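Local coordinates for racemase, putative (Roseobacter denitrificans, PDB 3TCS), which binds magnesium and D-alanine in a TIM-barrel pocket and probably acts as a lyase or racemase of the mandelate racemase family, at residues Ser54-Asp59 with Ile281-Gly286; Gly183-Ile188 with Gly219-Asp224; Ala240-Val245 with Ile251-Gly256; Ala27-Thr32 with Gly46-Gly51. One frame throughout, in Å; residues are numbered along the deposited sequence.

Contact 1: residues Ser54-Asp59 with Ile281-Gly286; sequences STYHAD and ILYLGG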
loop_
_atom_site.group_PDB
_atom_site.type_symbol
_atom_site.label_atom_id
_atom_site.label_comp_id
_atom_site.label_asym_id
_atom_site.label_seq_id
_atom_site.Cartn_x
_atom_site.Cartn_y
_atom_site.Cartn_z
ATOM N N SER B 54 -10.403 9.188 -2.896
ATOM C CA SER B 54 -10.031 9.746 -1.602
ATOM C C SER B 54 -9.336 11.096 -1.773
ATOM O O SER B 54 -8.632 11.312 -2.753
ATOM C CB SER B 54 -9.082 8.801 -0.868
ATOM O OG SER B 54 -8.663 9.390 0.349
ATOM N N THR B 55 -9.527 11.998 -0.814
ATOM C CA THR B 55 -8.870 13.305 -0.860
ATOM C C THR B 55 -7.371 13.146 -0.559
ATOM O O THR B 55 -6.946 12.109 -0.035
ATOM C CB THR B 55 -9.472 14.272 0.180
ATOM O OG1 THR B 55 -9.585 13.602 1.444
ATOM C CG2 THR B 55 -10.846 14.755 -0.264
ATOM N N TYR B 56 -6.596 14.179 -0.900
ATOM C CA TYR B 56 -5.143 14.253 -0.693
ATOM C C TYR B 56 -4.342 13.591 -1.806
ATOM O O TYR B 56 -4.396 12.376 -1.998
ATOM C CB TYR B 56 -4.767 13.684 0.674
ATOM C CG TYR B 56 -5.465 14.425 1.784
ATOM C CD1 TYR B 56 -5.247 15.791 1.974
ATOM C CD2 TYR B 56 -6.402 13.786 2.596
ATOM C CE1 TYR B 56 -5.951 16.506 2.938
ATOM C CE2 TYR B 56 -7.114 14.493 3.567
ATOM C CZ TYR B 56 -6.884 15.852 3.729
ATOM O OH TYR B 56 -7.586 16.563 4.676
ATOM N N HIS B 57 -3.593 14.419 -2.527
ATOM C CA HIS B 57 -2.802 13.983 -3.671
ATOM C C HIS B 57 -3.736 13.233 -4.621
ATOM O O HIS B 57 -3.365 12.220 -5.223
ATOM C CB HIS B 57 -1.625 13.101 -3.227
ATOM C CG HIS B 57 -0.709 13.777 -2.249
ATOM N ND1 HIS B 57 -0.322 15.093 -2.383
ATOM C CD2 HIS B 57 -0.113 13.323 -1.120
ATOM C CE1 HIS B 57 0.471 15.422 -1.378
ATOM N NE2 HIS B 57 0.613 14.365 -0.597
ATOM N N ALA B 58 -4.957 13.754 -4.743
ATOM C CA ALA B 58 -5.985 13.169 -5.603
ATOM C C ALA B 58 -5.573 13.144 -7.066
ATOM O O ALA B 58 -6.068 12.325 -7.842
ATOM C CB ALA B 58 -7.297 13.940 -5.451
ATOM N N ASP B 59 -4.684 14.049 -7.459
ATOM C CA ASP B 59 -4.242 14.058 -8.845
ATOM C C ASP B 59 -3.453 12.776 -9.130
ATOM O O ASP B 59 -3.594 12.176 -10.199
ATOM C CB ASP B 59 -3.408 15.318 -9.141
ATOM C CG ASP B 59 -2.186 15.449 -8.253
ATOM O OD1 ASP B 59 -2.290 15.242 -7.023
ATOM O OD2 ASP B 59 -1.111 15.790 -8.791
ATOM N N ILE B 281 -14.362 4.863 4.097
ATOM C CA ILE B 281 -14.894 4.347 2.843
ATOM C C ILE B 281 -13.991 4.513 1.627
ATOM O O ILE B 281 -13.895 3.611 0.786
ATOM C CB ILE B 281 -16.261 4.991 2.533
ATOM C CG1 ILE B 281 -17.289 4.523 3.570
ATOM C CG2 ILE B 281 -16.706 4.637 1.113
ATOM C CD1 ILE B 281 -18.594 5.295 3.532
ATOM N N LEU B 282 -13.331 5.657 1.527
ATOM C CA LEU B 282 -12.479 5.902 0.374
ATOM C C LEU B 282 -11.060 5.338 0.500
ATOM O O LEU B 282 -10.489 4.893 -0.494
ATOM C CB LEU B 282 -12.472 7.403 0.056
ATOM C CG LEU B 282 -13.890 7.967 -0.161
ATOM C CD1 LEU B 282 -13.806 9.441 -0.542
ATOM C CD2 LEU B 282 -14.620 7.181 -1.261
ATOM N N TYR B 283 -10.482 5.343 1.702
ATOM C CA TYR B 283 -9.144 4.771 1.855
ATOM C C TYR B 283 -9.230 3.252 1.675
ATOM O O TYR B 283 -8.276 2.612 1.228
ATOM C CB TYR B 283 -8.553 5.037 3.251
ATOM C CG TYR B 283 -8.198 6.476 3.581
ATOM C CD1 TYR B 283 -7.776 7.366 2.592
ATOM C CD2 TYR B 283 -8.240 6.932 4.904
ATOM C CE1 TYR B 283 -7.404 8.674 2.909
ATOM C CE2 TYR B 283 -7.869 8.239 5.231
ATOM C CZ TYR B 283 -7.450 9.103 4.226
ATOM O OH TYR B 283 -7.067 10.390 4.541
ATOM N N LEU B 284 -10.376 2.682 2.037
ATOM C CA LEU B 284 -10.581 1.236 1.962
ATOM C C LEU B 284 -10.893 0.692 0.569
ATOM O O LEU B 284 -10.810 -0.512 0.342
ATOM C CB LEU B 284 -11.682 0.820 2.949
ATOM C CG LEU B 284 -12.085 -0.651 3.118
ATOM C CD1 LEU B 284 -10.862 -1.530 3.350
ATOM C CD2 LEU B 284 -13.040 -0.754 4.309
ATOM N N GLY B 285 -11.249 1.566 -0.366
ATOM C CA GLY B 285 -11.536 1.092 -1.710
ATOM C C GLY B 285 -12.983 1.191 -2.156
ATOM O O GLY B 285 -13.335 0.701 -3.228
ATOM N N GLY B 286 -13.830 1.817 -1.350
ATOM C CA GLY B 286 -15.212 1.972 -1.757
ATOM C C GLY B 286 -16.244 1.334 -0.855
ATOM O O GLY B 286 -15.911 0.712 0.159
#
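The hydroxyl of S54 lies close against the ring of Y283, at an oblique angle: S54 OG is 2.9 Å from Y283 CE1 and 3.1 Å from Y283 CD1, an unusually tight approach that is not a hydrogen bond. With chi1 at 176° the oxygen points away from the backbone N of S54, and this brings it against the tyrosine. The direct contact between the two segments is van der Waals packing. Beside the hydroxyl, S54 CA rests 3.8 Å from L282 CB, and L282 CD1 closes on the same alpha carbon at 3.9 Å. Further along, the phenol oxygen Y283 OH meets Y56 CD2 at 4.0 Å, the two tyrosine side chains slanting across one another. Inside the second segment, G286 N donates to I281 O at 2.8 Å, closing the turn that carries L282 and Y283. R102 of helix 98-119 packs on both S54 and Y283, while K94 of the second subunit also touches Y283. Replacing Y283 by an alanine would probably open a gap beside S54 OG and remove the phenol end that meets Y56. The side chain of Y283 lies about 5 Å from that of the magnesium ligand E257 and about 8 Å from bound D-alanine. The contact joins a loop of the N-terminal capping domain to the loop after barrel strand 276-277, near the active site, as in enolase-superfamily enzymes.

Contact 2: residues Gly183-Ile188 with Gly219-Asp224; sequences GRTEEI and GHMLQD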
loop_
_atom_site.group_PDB
_atom_site.type_symbol
_atom_site.label_atom_id
_atom_site.label_comp_id
_atom_site.label_asym_id
_atom_site.label_seq_id
_atom_site.Cartn_x
_atom_site.Cartn_y
_atom_site.Cartn_z
ATOM N N GLY B 183 2.361 18.578 28.673
ATOM C CA GLY B 183 1.116 18.742 29.401
ATOM C C GLY B 183 -0.153 19.080 28.640
ATOM O O GLY B 183 -1.205 19.244 29.259
ATOM N N ARG B 184 -0.089 19.182 27.317
ATOM C CA ARG B 184 -1.293 19.513 26.565
ATOM C C ARG B 184 -2.418 18.496 26.769
ATOM O O ARG B 184 -3.566 18.871 26.994
ATOM C CB ARG B 184 -0.996 19.635 25.069
ATOM C CG ARG B 184 -2.229 20.046 24.265
ATOM C CD ARG B 184 -1.926 20.239 22.792
ATOM N NE ARG B 184 -3.091 20.752 22.074
ATOM C CZ ARG B 184 -4.154 20.023 21.746
ATOM N NH1 ARG B 184 -4.207 18.736 22.064
ATOM N NH2 ARG B 184 -5.168 20.581 21.105
ATOM N N THR B 185 -2.093 17.211 26.692
ATOM C CA THR B 185 -3.108 16.174 26.857
ATOM C C THR B 185 -3.691 16.173 28.267
ATOM O O THR B 185 -4.904 16.022 28.444
ATOM C CB THR B 185 -2.538 14.783 26.531
ATOM O OG1 THR B 185 -2.074 14.771 25.174
ATOM C CG2 THR B 185 -3.613 13.709 26.697
ATOM N N GLU B 186 -2.829 16.344 29.267
ATOM C CA GLU B 186 -3.271 16.382 30.654
ATOM C C GLU B 186 -4.261 17.526 30.877
ATOM O O GLU B 186 -5.186 17.412 31.678
ATOM C CB GLU B 186 -2.076 16.561 31.601
ATOM C CG GLU B 186 -1.240 15.311 31.841
ATOM C CD GLU B 186 -0.273 14.996 30.714
ATOM O OE1 GLU B 186 -0.191 15.778 29.741
ATOM O OE2 GLU B 186 0.416 13.959 30.812
ATOM N N GLU B 187 -4.066 18.630 30.164
ATOM C CA GLU B 187 -4.948 19.783 30.308
ATOM C C GLU B 187 -6.239 19.684 29.500
ATOM O O GLU B 187 -7.314 20.019 29.994
ATOM C CB GLU B 187 -4.214 21.071 29.909
ATOM C CG GLU B 187 -5.140 22.273 29.767
ATOM C CD GLU B 187 -4.408 23.548 29.394
ATOM O OE1 GLU B 187 -3.354 23.467 28.727
ATOM O OE2 GLU B 187 -4.900 24.637 29.752
ATOM N N ILE B 188 -6.138 19.209 28.265
ATOM C CA ILE B 188 -7.312 19.138 27.406
ATOM C C ILE B 188 -8.417 18.206 27.902
ATOM O O ILE B 188 -9.598 18.486 27.698
ATOM C CB ILE B 188 -6.899 18.764 25.949
ATOM C CG1 ILE B 188 -7.959 19.257 24.965
ATOM C CG2 ILE B 188 -6.700 17.262 25.823
ATOM C CD1 ILE B 188 -7.527 19.163 23.503
ATOM N N GLY B 219 -5.326 6.601 29.139
ATOM C CA GLY B 219 -6.640 5.981 29.214
ATOM C C GLY B 219 -7.286 6.180 30.574
ATOM O O GLY B 219 -8.491 6.410 30.683
ATOM N N HIS B 220 -6.481 6.089 31.623
ATOM C CA HIS B 220 -6.987 6.275 32.977
ATOM C C HIS B 220 -7.491 7.704 33.178
ATOM O O HIS B 220 -8.497 7.925 33.847
ATOM C CB HIS B 220 -5.891 5.927 33.986
ATOM C CG HIS B 220 -5.586 4.462 34.047
ATOM N ND1 HIS B 220 -4.405 3.962 34.553
ATOM C CD2 HIS B 220 -6.319 3.386 33.673
ATOM C CE1 HIS B 220 -4.423 2.643 34.486
ATOM N NE2 HIS B 220 -5.574 2.267 33.957
ATOM N N MET B 221 -6.799 8.674 32.589
ATOM C CA MET B 221 -7.231 10.063 32.707
ATOM C C MET B 221 -8.564 10.243 31.993
ATOM O O MET B 221 -9.447 10.946 32.476
ATOM C CB MET B 221 -6.205 11.014 32.088
ATOM C CG MET B 221 -4.832 10.955 32.722
ATOM S SD MET B 221 -3.801 12.319 32.138
ATOM C CE MET B 221 -3.209 11.677 30.593
ATOM N N LEU B 222 -8.700 9.611 30.829
ATOM C CA LEU B 222 -9.935 9.704 30.057
ATOM C C LEU B 222 -11.090 9.100 30.854
ATOM O O LEU B 222 -12.162 9.695 30.963
ATOM C CB LEU B 222 -9.777 8.973 28.716
ATOM C CG LEU B 222 -8.752 9.583 27.750
ATOM C CD1 LEU B 222 -8.506 8.630 26.584
ATOM C CD2 LEU B 222 -9.253 10.938 27.255
ATOM N N GLN B 223 -10.872 7.917 31.418
ATOM C CA GLN B 223 -11.912 7.272 32.211
ATOM C C GLN B 223 -12.268 8.128 33.429
ATOM O O GLN B 223 -13.433 8.196 33.820
ATOM C CB GLN B 223 -11.452 5.883 32.661
ATOM C CG GLN B 223 -11.096 4.966 31.502
ATOM C CD GLN B 223 -10.635 3.598 31.952
ATOM O OE1 GLN B 223 -10.227 3.410 33.104
ATOM N NE2 GLN B 223 -10.680 2.636 31.043
ATOM N N ASP B 224 -11.272 8.789 34.018
ATOM C CA ASP B 224 -11.505 9.641 35.190
ATOM C C ASP B 224 -12.401 10.837 34.876
ATOM O O ASP B 224 -12.942 11.464 35.786
ATOM C CB ASP B 224 -10.188 10.176 35.768
ATOM C CG ASP B 224 -9.332 9.097 36.397
ATOM O OD1 ASP B 224 -9.864 8.021 36.743
ATOM O OD2 ASP B 224 -8.117 9.339 36.560
#
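M221 reaches from helix 212-224 to helix 184-196, where its sulfur lies against the aliphatic part of E186: M221 SD to E186 CG is 3.9 Å. These are consecutive outer helices of the TIM barrel, joined through strand 201-205, and the contact is plain helix-to-helix packing. Its second element is looser, M221 CE standing 4.4 Å from T185 CG2. The nearest alpha carbons, E186 CA and M221 CA, are 7.7 Å apart, and the methionine side chain spans that gap. Its chain bends only at the thioether, with chi3 at -83°, which swings the terminal methyl toward the threonine while the sulfur stays by the glutamate. In E186 a chi1 of -77° sets CG by the sulfur, and the bend at chi2 (79°) turns the carboxylate aside, to R214.

The next shell fixes these groups. The carboxylate of E186 makes a salt bridge from OE2 to NH2 of R214, a residue of helix 212-224, so the same helix pair is joined by charge as well as by apolar packing. T185 is tied through OG1 to the backbone N of G171, and its own backbone N donates to D179 OD2; CG2 is the branch on the M221 side. I189, one turn beyond T185 and E186, supports M221 and also touches L222. Farther out, R184 makes a cation-pi interaction with W181 and bonds the carbonyls of I145 and R169. Helix 184-196 itself starts at the N-cap G183, whose carbonyl O accepts the backbone N of E187 at 3.1 Å.

Contact 3: residues Ala240-Val245 with Ile251-Gly256; sequences AQTKQV and IDVTGG
V253 places its two methyls against two residues one helical turn apart: V253 CG1 meets T242 CG2 at 4.1 Å, and V253 CG2 meets V245 CG1 at 4.1 Å. The equal distances show van der Waals contact without strain. The division of labour follows from the valine torsion, chi1 172°, which turns CG1 away from the backbone N and CG2 away from the carbonyl carbon, sending the branches to different partners. On the helix, V245 has a similar rotamer (chi1 -179°), and its CG1, extended away from its own N, is the branch that does the touching; the two valine side chains cross at about a right angle. T242 is staggered like the valines, with CG2 anti to N and OG1 in the place of a valine CG2 (chi1 -58°). Its CG2 reaches V253 CG1, the two side chains crossing at a slant. The methyl, not the oxygen, is thus the branch in the apolar interface. Backbones remain 7.5 Å apart at the nearest pair, V245 CA and V253 CA.

Neighbours confirm the two-sided character of the strand. V253 points to the helix, whereas T254 points away from it and bonds Q278 OE1 through its hydroxyl. T242 O accepts the hydroxyl of T246, which with L249 belongs to the second magnesium site, and the side chain of V253 lies about 6 Å from a bound magnesium ion. Together the segments form part of the beta-alpha-beta crossover 229-231, 239-248, 252-255: strand 252-255 runs parallel between 229-231 and 276-277, and helix 239-248 packs on its outer side, with V245 also touching A215 of helix 212-224.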
loop_
_atom_site.group_PDB
_atom_site.type_symbol
_atom_site.label_atom_id
_atom_site.label_comp_id
_atom_site.label_asym_id
_atom_site.label_seq_id
_atom_site.Cartn_x
_atom_site.Cartn_y
_atom_site.Cartn_z
ATOM N N ALA B 240 -0.935 -5.676 18.015
ATOM C CA ALA B 240 -0.736 -6.208 19.361
ATOM C C ALA B 240 -0.659 -5.105 20.422
ATOM O O ALA B 240 -1.153 -5.277 21.536
ATOM C CB ALA B 240 0.527 -7.066 19.401
ATOM N N GLN B 241 -0.033 -3.984 20.080
ATOM C CA GLN B 241 0.076 -2.865 21.012
ATOM C C GLN B 241 -1.310 -2.300 21.304
ATOM O O GLN B 241 -1.677 -2.077 22.459
ATOM C CB GLN B 241 0.960 -1.762 20.424
ATOM C CG GLN B 241 2.453 -2.036 20.519
ATOM C CD GLN B 241 3.278 -0.931 19.894
ATOM O OE1 GLN B 241 2.935 0.251 19.990
ATOM N NE2 GLN B 241 4.381 -1.306 19.257
ATOM N N THR B 242 -2.079 -2.070 20.247
ATOM C CA THR B 242 -3.429 -1.545 20.389
ATOM C C THR B 242 -4.280 -2.493 21.237
ATOM O O THR B 242 -5.031 -2.060 22.117
ATOM C CB THR B 242 -4.092 -1.371 19.007
ATOM O OG1 THR B 242 -3.289 -0.495 18.201
ATOM C CG2 THR B 242 -5.496 -0.793 19.152
ATOM N N LYS B 243 -4.159 -3.790 20.968
ATOM C CA LYS B 243 -4.921 -4.792 21.697
ATOM C C LYS B 243 -4.613 -4.769 23.193
ATOM O O LYS B 243 -5.500 -4.970 24.017
ATOM C CB LYS B 243 -4.637 -6.184 21.123
ATOM C CG LYS B 243 -5.320 -7.323 21.870
ATOM C CD LYS B 243 -5.066 -8.652 21.172
ATOM C CE LYS B 243 -5.477 -9.836 22.034
ATOM N NZ LYS B 243 -6.940 -9.888 22.289
ATOM N N GLN B 244 -3.354 -4.522 23.539
ATOM C CA GLN B 244 -2.947 -4.472 24.942
ATOM C C GLN B 244 -3.712 -3.359 25.650
ATOM O O GLN B 244 -4.178 -3.522 26.778
ATOM C CB GLN B 244 -1.446 -4.202 25.047
ATOM C CG GLN B 244 -0.871 -4.467 26.427
ATOM C CD GLN B 244 0.567 -4.019 26.549
ATOM O OE1 GLN B 244 1.360 -4.177 25.617
ATOM N NE2 GLN B 244 0.920 -3.467 27.705
ATOM N N VAL B 245 -3.838 -2.224 24.970
ATOM C CA VAL B 245 -4.549 -1.075 25.512
ATOM C C VAL B 245 -6.032 -1.410 25.658
ATOM O O VAL B 245 -6.631 -1.193 26.712
ATOM C CB VAL B 245 -4.380 0.153 24.591
ATOM C CG1 VAL B 245 -5.102 1.363 25.187
ATOM C CG2 VAL B 245 -2.898 0.457 24.411
ATOM N N ILE B 251 -12.668 1.973 28.899
ATOM C CA ILE B 251 -13.130 2.884 27.850
ATOM C C ILE B 251 -12.963 2.220 26.482
ATOM O O ILE B 251 -12.009 1.480 26.269
ATOM C CB ILE B 251 -12.328 4.211 27.898
ATOM C CG1 ILE B 251 -12.883 5.207 26.877
ATOM C CG2 ILE B 251 -10.855 3.943 27.637
ATOM C CD1 ILE B 251 -12.282 6.598 27.016
ATOM N N ASP B 252 -13.898 2.464 25.564
ATOM C CA ASP B 252 -13.804 1.869 24.231
ATOM C C ASP B 252 -12.552 2.364 23.501
ATOM O O ASP B 252 -12.266 3.562 23.492
ATOM C CB ASP B 252 -15.027 2.226 23.367
ATOM C CG ASP B 252 -16.286 1.455 23.749
ATOM O OD1 ASP B 252 -16.189 0.351 24.331
ATOM O OD2 ASP B 252 -17.384 1.954 23.434
ATOM N N VAL B 253 -11.811 1.438 22.898
ATOM C CA VAL B 253 -10.621 1.780 22.124
ATOM C C VAL B 253 -11.012 1.510 20.673
ATOM O O VAL B 253 -11.540 0.444 20.349
ATOM C CB VAL B 253 -9.409 0.914 22.516
ATOM C CG1 VAL B 253 -8.244 1.169 21.557
ATOM C CG2 VAL B 253 -8.990 1.252 23.942
ATOM N N THR B 254 -10.747 2.478 19.805
ATOM C CA THR B 254 -11.146 2.371 18.408
ATOM C C THR B 254 -10.003 2.566 17.418
ATOM O O THR B 254 -8.939 3.068 17.773
ATOM C CB THR B 254 -12.218 3.429 18.108
ATOM O OG1 THR B 254 -11.585 4.705 17.942
ATOM C CG2 THR B 254 -13.197 3.538 19.274
ATOM N N GLY B 255 -10.229 2.175 16.168
ATOM C CA GLY B 255 -9.195 2.348 15.161
ATOM C C GLY B 255 -9.522 1.680 13.840
ATOM O O GLY B 255 -10.562 1.028 13.708
ATOM N N GLY B 256 -8.637 1.867 12.862
ATOM C CA GLY B 256 -8.808 1.254 11.557
ATOM C C GLY B 256 -8.862 2.193 10.367
ATOM O O GLY B 256 -8.855 1.730 9.229
#

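Contact 4: residues Ala27-Thr32 with Gly46-Gly51; sequences AIETFT and GAQGWG
E29 heads toward Q48 without bonding it: E29 OE1 and Q48 NE2 stop 4.3 Å apart. Both segments are strands of the antiparallel sheet of the N-terminal capping domain, but they are not adjacent, since strand 37-43 runs between them; the 9.6 Å from E29 CA to W50 CA is consistent with this. Contact therefore depends on long side chains reaching over the middle strand. The polar ends are engaged there or beyond: E29 makes a salt bridge with R40 and a hydrogen bond with Y383 OH, and Q48 NE2 bonds T42 OG1. T30 points the other way, toward helix 58-73, where OG1 bonds H66 NE2.

F31 returns to the face of E29 and carries the main apolar contact, its CG anti to the carbonyl carbon (chi1 -54°), which brings the ring to W50. W50 CH2 lies over one face of the F31 ring, 3.5 Å from F31 CE2, while W50 CZ3 approaches F31 CD2 at 3.6 Å. The phenyl and the indole six-membered ring have centroids 5.1 Å apart and planes inclined at 35°, an oblique aromatic pair. R40 touches both rings from the strand between, and Y383 meets F31 from strand 382-387. Exchanging F31 for a serine would probably leave W50 without this ring contact and R40 with less to pack against. T32 turns back to the helix side, its OG1 hydrogen-bonded to the carbonyl O of V36.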
loop_
_atom_site.group_PDB
_atom_site.type_symbol
_atom_site.label_atom_id
_atom_site.label_comp_id
_atom_site.label_asym_id
_atom_site.label_seq_id
_atom_site.Cartn_x
_atom_site.Cartn_y
_atom_site.Cartn_z
ATOM N N ALA B 27 -17.410 4.287 -20.129
ATOM C CA ALA B 27 -16.396 5.290 -19.847
ATOM C C ALA B 27 -16.239 5.634 -18.371
ATOM O O ALA B 27 -17.171 5.490 -17.576
ATOM C CB ALA B 27 -16.712 6.558 -20.618
ATOM N N ILE B 28 -15.041 6.095 -18.032
ATOM C CA ILE B 28 -14.704 6.528 -16.681
ATOM C C ILE B 28 -13.915 7.816 -16.852
ATOM O O ILE B 28 -12.874 7.831 -17.514
ATOM C CB ILE B 28 -13.830 5.503 -15.937
ATOM C CG1 ILE B 28 -14.578 4.178 -15.807
ATOM C CG2 ILE B 28 -13.485 6.037 -14.544
ATOM C CD1 ILE B 28 -13.736 3.052 -15.259
ATOM N N GLU B 29 -14.431 8.896 -16.274
ATOM C CA GLU B 29 -13.795 10.209 -16.357
ATOM C C GLU B 29 -13.484 10.741 -14.968
ATOM O O GLU B 29 -14.213 10.462 -14.023
ATOM C CB GLU B 29 -14.735 11.202 -17.032
ATOM C CG GLU B 29 -15.131 10.842 -18.447
ATOM C CD GLU B 29 -16.382 11.570 -18.883
ATOM O OE1 GLU B 29 -17.483 11.162 -18.460
ATOM O OE2 GLU B 29 -16.263 12.559 -19.637
ATOM N N THR B 30 -12.410 11.511 -14.851
ATOM C CA THR B 30 -12.049 12.113 -13.573
ATOM C C THR B 30 -11.867 13.616 -13.768
ATOM O O THR B 30 -11.434 14.071 -14.827
ATOM C CB THR B 30 -10.745 11.515 -12.988
ATOM O OG1 THR B 30 -9.719 11.533 -13.983
ATOM C CG2 THR B 30 -10.969 10.083 -12.522
ATOM N N PHE B 31 -12.222 14.371 -12.736
ATOM C CA PHE B 31 -12.128 15.829 -12.717
ATOM C C PHE B 31 -11.448 16.070 -11.376
ATOM O O PHE B 31 -12.052 15.856 -10.327
ATOM C CB PHE B 31 -13.536 16.420 -12.731
ATOM C CG PHE B 31 -14.388 15.909 -13.859
ATOM C CD1 PHE B 31 -14.527 16.643 -15.034
ATOM C CD2 PHE B 31 -15.031 14.677 -13.757
ATOM C CE1 PHE B 31 -15.294 16.160 -16.090
ATOM C CE2 PHE B 31 -15.798 14.184 -14.803
ATOM C CZ PHE B 31 -15.932 14.926 -15.977
ATOM N N THR B 32 -10.202 16.530 -11.402
ATOM C CA THR B 32 -9.467 16.663 -10.154
ATOM C C THR B 32 -8.518 17.845 -10.017
ATOM O O THR B 32 -8.183 18.520 -10.994
ATOM C CB THR B 32 -8.604 15.390 -9.967
ATOM O OG1 THR B 32 -8.072 15.325 -8.641
ATOM C CG2 THR B 32 -7.440 15.420 -10.954
ATOM N N GLY B 46 -25.821 4.995 -21.660
ATOM C CA GLY B 46 -25.698 6.423 -21.433
ATOM C C GLY B 46 -25.930 6.913 -20.014
ATOM O O GLY B 46 -25.724 8.091 -19.733
ATOM N N ALA B 47 -26.350 6.024 -19.120
ATOM C CA ALA B 47 -26.601 6.407 -17.732
ATOM C C ALA B 47 -25.290 6.806 -17.061
ATOM O O ALA B 47 -24.237 6.235 -17.349
ATOM C CB ALA B 47 -27.245 5.254 -16.978
ATOM N N GLN B 48 -25.350 7.782 -16.160
ATOM C CA GLN B 48 -24.142 8.238 -15.481
ATOM C C GLN B 48 -24.274 8.337 -13.968
ATOM O O GLN B 48 -25.364 8.547 -13.435
ATOM C CB GLN B 48 -23.713 9.595 -16.039
ATOM C CG GLN B 48 -23.373 9.566 -17.529
ATOM C CD GLN B 48 -22.960 10.921 -18.058
ATOM O OE1 GLN B 48 -23.688 11.900 -17.912
ATOM N NE2 GLN B 48 -21.789 10.984 -18.682
ATOM N N GLY B 49 -23.142 8.176 -13.289
ATOM C CA GLY B 49 -23.105 8.263 -11.841
ATOM C C GLY B 49 -21.852 9.012 -11.429
ATOM O O GLY B 49 -20.845 8.969 -12.135
ATOM N N TRP B 50 -21.914 9.695 -10.290
ATOM C CA TRP B 50 -20.785 10.467 -9.783
ATOM C C TRP B 50 -20.255 9.945 -8.454
ATOM O O TRP B 50 -21.020 9.665 -7.534
ATOM C CB TRP B 50 -21.183 11.933 -9.598
ATOM C CG TRP B 50 -21.249 12.716 -10.872
ATOM C CD1 TRP B 50 -22.306 12.809 -11.733
ATOM C CD2 TRP B 50 -20.202 13.517 -11.430
ATOM N NE1 TRP B 50 -21.980 13.626 -12.794
ATOM C CE2 TRP B 50 -20.694 14.073 -12.631
ATOM C CE3 TRP B 50 -18.892 13.820 -11.030
ATOM C CZ2 TRP B 50 -19.923 14.919 -13.440
ATOM C CZ3 TRP B 50 -18.122 14.661 -11.834
ATOM C CH2 TRP B 50 -18.642 15.201 -13.025
ATOM N N GLY B 51 -18.934 9.842 -8.361
ATOM C CA GLY B 51 -18.306 9.382 -7.141
ATOM C C GLY B 51 -17.102 10.259 -6.864
ATOM O O GLY B 51 -16.935 11.314 -7.478
#

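In the fold
From the N terminus, contact 4 closes first, a short loop within the capping-domain sheet that brings strand 48-52 back toward strand 25-32. The chain then runs directly into 54-59, which opens contact 1; that loop closes only at 281-286, after most of the barrel has been built. Contacts 2 and 3 both nest inside it, in series with each other, and none of the four cross. Contact 2 joins two outer helices, contact 3 a helix to the next strand, and they adjoin where L222 CB packs 3.8 Å from I251 CD1. At the other end, T32 OG1 packs 3.6 Å from A58 CB, linking contacts 4 and 1. Contact 1 ties capping domain to barrel.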